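Local atomic coordinates of member of DUF4221 family (Bacteroides vulgatus, PDB entry 3S9J), a protein that is of unknown function but folds as a six-bladed beta-propeller of the DUF4221 family. Residues I187-Y199 with K245-I258. Sequence-based numbering, arbitrary orientation.
Sequences IFKEEYDNIAGGY and KPKLGNSMEGINAI. With FMT (formic acid), chain F.
Ala196 N donates to Gly249 O (2.8 Å) and Gly249 N to Gly197 O (3.0 Å) in a short, irregular antiparallel pairing that joins two excursions from the six-bladed beta-propeller, lying before strand 201-206 and after strand 231-235 of the same four-stranded blade. One step on, Ile195 and Asn250 form a non-hydrogen-bonded pair, and Ser251 N extends the pairing to Asn194 O through a nearly straight bond of 2.9 Å. There Asn250 OD1 accepts from Met252 N, an Asx turn that leads into the 3-10 segment 251-253.

Glu190 folds back, its chain bent at chi2 (82°), and OE1 takes Leu248 N from above the carboxylate plane at 3.0 Å. Water 1 accepts from Lys189 N and donates to Pro246 O, a water-mediated tie between the two backbones. Leu248 points into the curve of 187-199: CD2 lies 3.8 Å from Phe188 CD1 and also meets Tyr199 at its ring edge, while CD1 faces Ile195. Pro246 packs its CB and CG against Phe188 CE1, and Ile187 CD1 touches CG. Trp161 meets both the Phe188 and Tyr199 rings.

Tyr192 is held between Glu190 CB on one face and Asn250 on the other. Asn250, extended at chi1 (-179°, CG opposite its N), lays its amide nearly parallel to the ring, 15° apart, and Asn250 CB makes a CH-pi contact 3.5 Å from the Tyr192 ring centroid, almost on the normal.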
ATOM      1  N   ILE A 187       8.078  -6.987 -18.983  1.00 36.01           N
ATOM      2  CA  ILE A 187       6.707  -7.462 -19.222  1.00 35.30           C
ATOM      3  C   ILE A 187       5.789  -6.368 -19.761  1.00 35.35           C
ATOM      4  O   ILE A 187       4.575  -6.550 -19.775  1.00 38.52           O
ATOM      5  CB  ILE A 187       6.091  -8.093 -17.935  1.00 33.67           C
ATOM      6  CG1 ILE A 187       5.937  -7.053 -16.816  1.00 34.77           C
ATOM      7  CG2 ILE A 187       6.931  -9.274 -17.472  1.00 39.13           C
ATOM      8  CD1 ILE A 187       5.398  -7.625 -15.470  1.00 35.52           C
ATOM      9  N   PHE A 188       6.366  -5.231 -20.160  1.00 33.73           N
ATOM     10  CA  PHE A 188       5.626  -4.058 -20.618  1.00 36.40           C
ATOM     11  C   PHE A 188       5.919  -3.851 -22.099  1.00 40.92           C
ATOM     12  O   PHE A 188       7.034  -3.518 -22.481  1.00 40.35           O
ATOM     13  CB  PHE A 188       6.033  -2.836 -19.807  1.00 36.74           C
ATOM     14  CG  PHE A 188       5.855  -3.035 -18.348  1.00 32.90           C
ATOM     15  CD1 PHE A 188       4.592  -2.931 -17.780  1.00 31.00           C
ATOM     16  CD2 PHE A 188       6.928  -3.364 -17.549  1.00 36.15           C
ATOM     17  CE1 PHE A 188       4.408  -3.148 -16.424  1.00 31.46           C
ATOM     18  CE2 PHE A 188       6.752  -3.561 -16.181  1.00 30.53           C
ATOM     19  CZ  PHE A 188       5.491  -3.466 -15.632  1.00 32.46           C
ATOM     20  N   LYS A 189       4.898  -4.058 -22.925  1.00 43.18           N
ATOM     21  CA  LYS A 189       5.052  -4.176 -24.381  0.50 44.86           C
ATOM     22  C   LYS A 189       4.729  -2.890 -25.150  1.00 44.50           C
ATOM     23  O   LYS A 189       5.299  -2.624 -26.197  1.00 45.68           O
ATOM     24  CB  LYS A 189       4.146  -5.305 -24.885  0.50 45.96           C
ATOM     25  CG  LYS A 189       4.328  -6.646 -24.151  0.50 51.09           C
ATOM     26  CD  LYS A 189       5.812  -7.009 -23.986  0.50 53.64           C
ATOM     27  CE  LYS A 189       6.045  -8.521 -23.865  0.50 56.21           C
ATOM     28  NZ  LYS A 189       5.418  -9.114 -22.657  0.50 55.84           N
ATOM     29  N   GLU A 190       3.792  -2.101 -24.641  1.00 42.45           N
ATOM     30  CA  GLU A 190       3.338  -0.911 -25.366  1.00 42.53           C
ATOM     31  C   GLU A 190       4.360   0.212 -25.310  1.00 43.02           C
ATOM     32  O   GLU A 190       4.984   0.437 -24.274  1.00 39.85           O
ATOM     33  CB  GLU A 190       1.998  -0.411 -24.824  1.00 43.04           C
ATOM     34  CG  GLU A 190       0.850  -1.401 -24.992  1.00 44.54           C
ATOM     35  CD  GLU A 190       0.799  -2.465 -23.918  1.00 48.72           C
ATOM     36  OE1 GLU A 190       1.382  -2.247 -22.831  1.00 45.33           O
ATOM     37  OE2 GLU A 190       0.167  -3.522 -24.161  1.00 52.90           O
ATOM     38  N   GLU A 191       4.521   0.927 -26.423  1.00 41.85           N
ATOM     39  CA  GLU A 191       5.472   2.026 -26.497  1.00 42.59           C
ATOM     40  C   GLU A 191       4.747   3.317 -26.846  1.00 44.42           C
ATOM     41  O   GLU A 191       4.693   3.728 -28.002  1.00 46.33           O
ATOM     42  CB  GLU A 191       6.579   1.702 -27.504  1.00 43.50           C
ATOM     43  CG  GLU A 191       7.477   0.549 -27.036  1.00 44.76           C
ATOM     44  CD  GLU A 191       8.640   0.259 -27.969  1.00 50.01           C
ATOM     45  OE1 GLU A 191       8.483   0.462 -29.190  1.00 52.80           O
ATOM     46  OE2 GLU A 191       9.710  -0.192 -27.491  1.00 46.57           O
ATOM     47  N   TYR A 192       4.158   3.931 -25.834  1.00 42.49           N
ATOM     48  CA  TYR A 192       3.408   5.168 -26.002  1.00 44.39           C
ATOM     49  C   TYR A 192       4.296   6.392 -25.734  1.00 46.72           C
ATOM     50  O   TYR A 192       5.311   6.298 -25.046  1.00 46.09           O
ATOM     51  CB  TYR A 192       2.201   5.176 -25.066  1.00 42.76           C
ATOM     52  CG  TYR A 192       1.203   4.045 -25.278  1.00 40.85           C
ATOM     53  CD1 TYR A 192       0.699   3.747 -26.547  1.00 43.97           C
ATOM     54  CD2 TYR A 192       0.732   3.297 -24.201  1.00 40.55           C
ATOM     55  CE1 TYR A 192      -0.236   2.719 -26.729  1.00 47.03           C
ATOM     56  CE2 TYR A 192      -0.204   2.280 -24.377  1.00 43.75           C
ATOM     57  CZ  TYR A 192      -0.672   1.992 -25.634  1.00 48.55           C
ATOM     58  OH  TYR A 192      -1.598   0.975 -25.777  1.00 50.65           O
ATOM     59  N   ASP A 193       3.919   7.538 -26.290  1.00 48.40           N
ATOM     60  CA  ASP A 193       4.620   8.783 -25.996  1.00 50.10           C
ATOM     61  C   ASP A 193       4.448   9.179 -24.541  1.00 46.93           C
ATOM     62  O   ASP A 193       5.378   9.705 -23.946  1.00 47.36           O
ATOM     63  CB  ASP A 193       4.126   9.927 -26.885  1.00 52.62           C
ATOM     64  CG  ASP A 193       4.654   9.839 -28.308  1.00 58.14           C
ATOM     65  OD1 ASP A 193       5.757   9.283 -28.518  1.00 60.74           O
ATOM     66  OD2 ASP A 193       3.953  10.341 -29.209  1.00 64.94           O
ATOM     67  N   ASN A 194       3.251   8.942 -23.986  1.00 44.66           N
ATOM     68  CA  ASN A 194       2.949   9.231 -22.594  1.00 44.66           C
ATOM     69  C   ASN A 194       2.035   8.169 -21.976  1.00 43.34           C
ATOM     70  O   ASN A 194       0.923   7.896 -22.474  1.00 38.61           O
ATOM     71  CB  ASN A 194       2.324  10.623 -22.446  1.00 47.48           C
ATOM     72  CG  ASN A 194       3.279  11.749 -22.886  1.00 53.67           C
ATOM     73  OD1 ASN A 194       4.015  12.310 -22.071  1.00 62.59           O
ATOM     74  ND2 ASN A 194       3.283  12.049 -24.184  1.00 54.12           N
ATOM     75  N   ILE A 195       2.517   7.581 -20.886  1.00 41.53           N
ATOM     76  CA  ILE A 195       1.856   6.452 -20.236  1.00 39.65           C
ATOM     77  C   ILE A 195       0.888   6.957 -19.188  1.00 40.40           C
ATOM     78  O   ILE A 195       1.249   7.787 -18.344  1.00 40.58           O
ATOM     79  CB  ILE A 195       2.891   5.502 -19.575  1.00 37.32           C
ATOM     80  CG1 ILE A 195       3.768   4.850 -20.633  1.00 40.38           C
ATOM     81  CG2 ILE A 195       2.191   4.413 -18.718  1.00 39.12           C
ATOM     82  CD1 ILE A 195       5.060   4.291 -20.053  1.00 38.80           C
ATOM     83  N   ALA A 196      -0.336   6.425 -19.233  1.00 39.10           N
ATOM     84  CA  ALA A 196      -1.439   6.826 -18.341  1.00 40.81           C
ATOM     85  C   ALA A 196      -1.466   6.013 -17.052  1.00 40.59           C
ATOM     86  O   ALA A 196      -1.998   6.473 -16.032  1.00 45.52           O
ATOM     87  CB  ALA A 196      -2.791   6.686 -19.065  1.00 41.80           C
ATOM     88  N   GLY A 197      -0.897   4.820 -17.090  1.00 35.23           N
ATOM     89  CA  GLY A 197      -0.708   3.986 -15.865  1.00 30.49           C
ATOM     90  C   GLY A 197      -0.475   2.562 -16.331  1.00 29.22           C
ATOM     91  O   GLY A 197      -0.215   2.343 -17.519  1.00 32.34           O
ATOM     92  N   GLY A 198      -0.606   1.587 -15.430  1.00 26.20           N
ATOM     93  CA  GLY A 198      -0.529   0.172 -15.818  1.00 25.48           C
ATOM     94  C   GLY A 198       0.709  -0.552 -15.311  1.00 26.77           C
ATOM     95  O   GLY A 198       0.791  -1.767 -15.377  1.00 26.79           O
ATOM     96  N   TYR A 199       1.678   0.197 -14.771  1.00 24.92           N
ATOM     97  CA  TYR A 199       2.938  -0.413 -14.321  1.00 25.95           C
ATOM     98  C   TYR A 199       3.094  -0.361 -12.801  1.00 24.80           C
ATOM     99  O   TYR A 199       4.176  -0.576 -12.284  1.00 25.52           O
ATOM    100  CB  TYR A 199       4.154   0.217 -15.012  1.00 27.25           C
ATOM    101  CG  TYR A 199       4.344   1.680 -14.763  1.00 29.31           C
ATOM    102  CD1 TYR A 199       3.712   2.624 -15.554  1.00 32.94           C
ATOM    103  CD2 TYR A 199       5.176   2.133 -13.741  1.00 33.36           C
ATOM    104  CE1 TYR A 199       3.871   3.980 -15.333  1.00 39.93           C
ATOM    105  CE2 TYR A 199       5.336   3.497 -13.510  1.00 34.75           C
ATOM    106  CZ  TYR A 199       4.676   4.414 -14.317  1.00 43.70           C
ATOM    107  OH  TYR A 199       4.810   5.772 -14.136  1.00 54.65           O
ATOM    108  N   LYS A 245      -0.887 -10.266 -18.189  1.00 39.48           N
ATOM    109  CA  LYS A 245       0.324  -9.451 -18.137  1.00 39.63           C
ATOM    110  C   LYS A 245      -0.099  -7.985 -18.251  1.00 35.99           C
ATOM    111  O   LYS A 245      -1.221  -7.690 -18.685  1.00 36.18           O
ATOM    112  CB  LYS A 245       1.311  -9.817 -19.263  1.00 40.80           C
ATOM    113  CG  LYS A 245       1.692 -11.305 -19.302  1.00 55.10           C
ATOM    114  CD  LYS A 245       3.219 -11.570 -19.402  1.00 63.85           C
ATOM    115  CE  LYS A 245       3.835 -11.149 -20.732  1.00 68.77           C
ATOM    116  NZ  LYS A 245       5.273 -11.605 -20.850  1.00 71.77           N
ATOM    117  N   PRO A 246       0.767  -7.054 -17.822  1.00 34.76           N
ATOM    118  CA  PRO A 246       0.296  -5.697 -17.767  1.00 35.63           C
ATOM    119  C   PRO A 246      -0.027  -5.106 -19.122  1.00 34.45           C
ATOM    120  O   PRO A 246       0.486  -5.540 -20.157  1.00 36.32           O
ATOM    121  CB  PRO A 246       1.464  -4.933 -17.091  1.00 36.59           C
ATOM    122  CG  PRO A 246       2.221  -5.977 -16.366  1.00 38.86           C
ATOM    123  CD  PRO A 246       2.119  -7.172 -17.246  1.00 36.42           C
ATOM    124  N   LYS A 247      -0.946  -4.165 -19.085  1.00 35.83           N
ATOM    125  CA  LYS A 247      -1.371  -3.435 -20.274  0.50 37.49           C
ATOM    126  C   LYS A 247      -1.254  -1.976 -19.896  1.00 36.33           C
ATOM    127  O   LYS A 247      -2.026  -1.469 -19.083  1.00 35.98           O
ATOM    128  CB  LYS A 247      -2.817  -3.773 -20.661  0.50 39.42           C
ATOM    129  CG  LYS A 247      -3.061  -3.789 -22.179  0.50 43.66           C
ATOM    130  CD  LYS A 247      -3.298  -2.410 -22.792  0.50 46.56           C
ATOM    131  CE  LYS A 247      -4.785  -2.139 -23.048  0.50 47.19           C
ATOM    132  NZ  LYS A 247      -5.378  -1.075 -22.156  0.50 40.89           N
ATOM    133  N   LEU A 248      -0.268  -1.312 -20.473  1.00 35.60           N
ATOM    134  CA  LEU A 248      -0.091   0.096 -20.188  1.00 33.21           C
ATOM    135  C   LEU A 248      -1.242   0.905 -20.793  1.00 33.91           C
ATOM    136  O   LEU A 248      -1.712   0.603 -21.879  1.00 37.13           O
ATOM    137  CB  LEU A 248       1.242   0.578 -20.738  1.00 31.74           C
ATOM    138  CG  LEU A 248       2.501  -0.076 -20.140  1.00 33.44           C
ATOM    139  CD1 LEU A 248       3.741   0.452 -20.854  1.00 34.66           C
ATOM    140  CD2 LEU A 248       2.620   0.187 -18.623  1.00 31.88           C
ATOM    141  N   GLY A 249      -1.649   1.948 -20.092  1.00 35.66           N
ATOM    142  CA  GLY A 249      -2.595   2.908 -20.627  1.00 37.28           C
ATOM    143  C   GLY A 249      -1.893   3.969 -21.453  1.00 36.79           C
ATOM    144  O   GLY A 249      -0.781   4.393 -21.137  1.00 35.20           O
ATOM    145  N   ASN A 250      -2.561   4.386 -22.515  1.00 37.35           N
ATOM    146  CA  ASN A 250      -2.106   5.452 -23.386  1.00 37.54           C
ATOM    147  C   ASN A 250      -2.754   6.780 -22.976  1.00 39.15           C
ATOM    148  O   ASN A 250      -3.974   6.899 -23.012  1.00 38.56           O
ATOM    149  CB  ASN A 250      -2.480   5.107 -24.812  1.00 41.85           C
ATOM    150  CG  ASN A 250      -2.023   6.149 -25.806  1.00 42.79           C
ATOM    151  OD1 ASN A 250      -1.476   7.189 -25.436  1.00 43.08           O
ATOM    152  ND2 ASN A 250      -2.257   5.875 -27.079  1.00 48.61           N
ATOM    153  N   SER A 251      -1.955   7.769 -22.575  1.00 39.80           N
ATOM    154  CA  SER A 251      -2.501   9.078 -22.163  1.00 43.33           C
ATOM    155  C   SER A 251      -3.356   9.748 -23.247  1.00 44.87           C
ATOM    156  O   SER A 251      -4.340  10.406 -22.924  1.00 48.31           O
ATOM    157  CB  SER A 251      -1.379  10.042 -21.725  1.00 44.44           C
ATOM    158  OG  SER A 251      -0.879   9.665 -20.455  1.00 49.48           O
HETATM  159  N   MSE A 252      -3.004   9.571 -24.514  1.00 46.20           N
HETATM  160  CA  MSE A 252      -3.727  10.166 -25.651  0.50 48.79           C
HETATM  161  C   MSE A 252      -5.155   9.638 -25.804  1.00 48.15           C
HETATM  162  O   MSE A 252      -5.963  10.221 -26.516  1.00 47.83           O
HETATM  163  CB  MSE A 252      -2.963   9.921 -26.967  0.50 51.26           C
HETATM  164  CG  MSE A 252      -2.074  11.085 -27.405  0.50 58.12           C
HETATM  165 SE   MSE A 252      -0.959  10.642 -28.936  0.38 68.43          SE
HETATM  166  CE  MSE A 252      -2.158   9.404 -29.867  0.50 56.20           C
ATOM    167  N   GLU A 253      -5.448   8.492 -25.181  1.00 47.65           N
ATOM    168  CA  GLU A 253      -6.806   7.919 -25.198  1.00 49.51           C
ATOM    169  C   GLU A 253      -7.718   8.701 -24.257  1.00 49.20           C
ATOM    170  O   GLU A 253      -8.938   8.577 -24.339  1.00 53.98           O
ATOM    171  CB  GLU A 253      -6.839   6.441 -24.780  1.00 48.08           C
ATOM    172  CG  GLU A 253      -6.349   5.471 -25.827  1.00 53.94           C
ATOM    173  CD  GLU A 253      -6.532   3.993 -25.434  1.00 60.10           C
ATOM    174  OE1 GLU A 253      -7.231   3.683 -24.430  1.00 47.36           O
ATOM    175  OE2 GLU A 253      -5.969   3.132 -26.156  1.00 69.16           O
ATOM    176  N   GLY A 254      -7.132   9.494 -23.365  1.00 47.05           N
ATOM    177  CA  GLY A 254      -7.916  10.340 -22.485  1.00 46.89           C
ATOM    178  C   GLY A 254      -8.518   9.573 -21.328  1.00 45.07           C
ATOM    179  O   GLY A 254      -7.851   8.732 -20.715  1.00 46.33           O
ATOM    180  N   ILE A 255      -9.768   9.888 -20.996  1.00 38.82           N
ATOM    181  CA  ILE A 255     -10.380   9.347 -19.806  1.00 35.04           C
ATOM    182  C   ILE A 255     -10.602   7.810 -19.930  1.00 30.47           C
ATOM    183  O   ILE A 255     -10.589   7.121 -18.927  1.00 32.09           O
ATOM    184  CB  ILE A 255     -11.714  10.077 -19.455  1.00 34.59           C
ATOM    185  CG1 ILE A 255     -12.115   9.804 -18.019  1.00 31.62           C
ATOM    186  CG2 ILE A 255     -12.853   9.728 -20.458  1.00 33.61           C
ATOM    187  CD1 ILE A 255     -11.158  10.310 -16.950  1.00 34.16           C
ATOM    188  N   ASN A 256     -10.767   7.326 -21.155  1.00 35.23           N
ATOM    189  CA  ASN A 256     -10.966   5.919 -21.488  0.50 36.04           C
ATOM    190  C   ASN A 256      -9.818   5.049 -20.918  1.00 36.20           C
ATOM    191  O   ASN A 256     -10.009   3.942 -20.391  1.00 33.79           O
ATOM    192  CB  ASN A 256     -11.039   5.796 -23.025  0.50 38.05           C
ATOM    193  CG  ASN A 256     -12.024   6.814 -23.682  0.50 44.54           C
ATOM    194  OD1 ASN A 256     -13.133   6.439 -24.054  0.50 53.85           O
ATOM    195  ND2 ASN A 256     -11.599   8.086 -23.845  0.50 32.83           N
ATOM    196  N   ALA A 257      -8.593   5.580 -21.044  1.00 35.24           N
ATOM    197  CA  ALA A 257      -7.416   4.885 -20.505  1.00 34.32           C
ATOM    198  C   ALA A 257      -7.488   4.704 -18.989  1.00 31.74           C
ATOM    199  O   ALA A 257      -7.119   3.652 -18.455  1.00 31.78           O
ATOM    200  CB  ALA A 257      -6.135   5.613 -20.899  1.00 35.87           C
ATOM    201  N   ILE A 258      -7.980   5.727 -18.286  1.00 30.85           N
ATOM    202  CA  ILE A 258      -8.131   5.718 -16.859  1.00 29.08           C
ATOM    203  C   ILE A 258      -9.283   4.763 -16.456  1.00 28.14           C
ATOM    204  O   ILE A 258      -9.163   4.007 -15.495  1.00 27.62           O
ATOM    205  CB  ILE A 258      -8.459   7.155 -16.330  1.00 32.32           C
ATOM    206  CG1 ILE A 258      -7.333   8.154 -16.708  1.00 40.40           C
ATOM    207  CG2 ILE A 258      -8.728   7.171 -14.852  1.00 28.63           C
ATOM    208  CD1 ILE A 258      -5.957   7.614 -16.547  1.00 44.38           C
TER
HETATM  209  C   FMT F 404      -1.333   1.257 -12.130  1.00 34.50           C
HETATM  210  O1  FMT F 404      -1.428   2.315 -12.747  1.00 36.26           O
HETATM  211  O2  FMT F 404      -0.870   0.236 -12.629  1.00 29.49           O
HETATM  212  O   HOH W   1       2.425  -4.137 -21.618  1.00 44.70           O
HETATM  213  O   HOH W   2       0.906   8.611 -25.920  1.00 53.18           O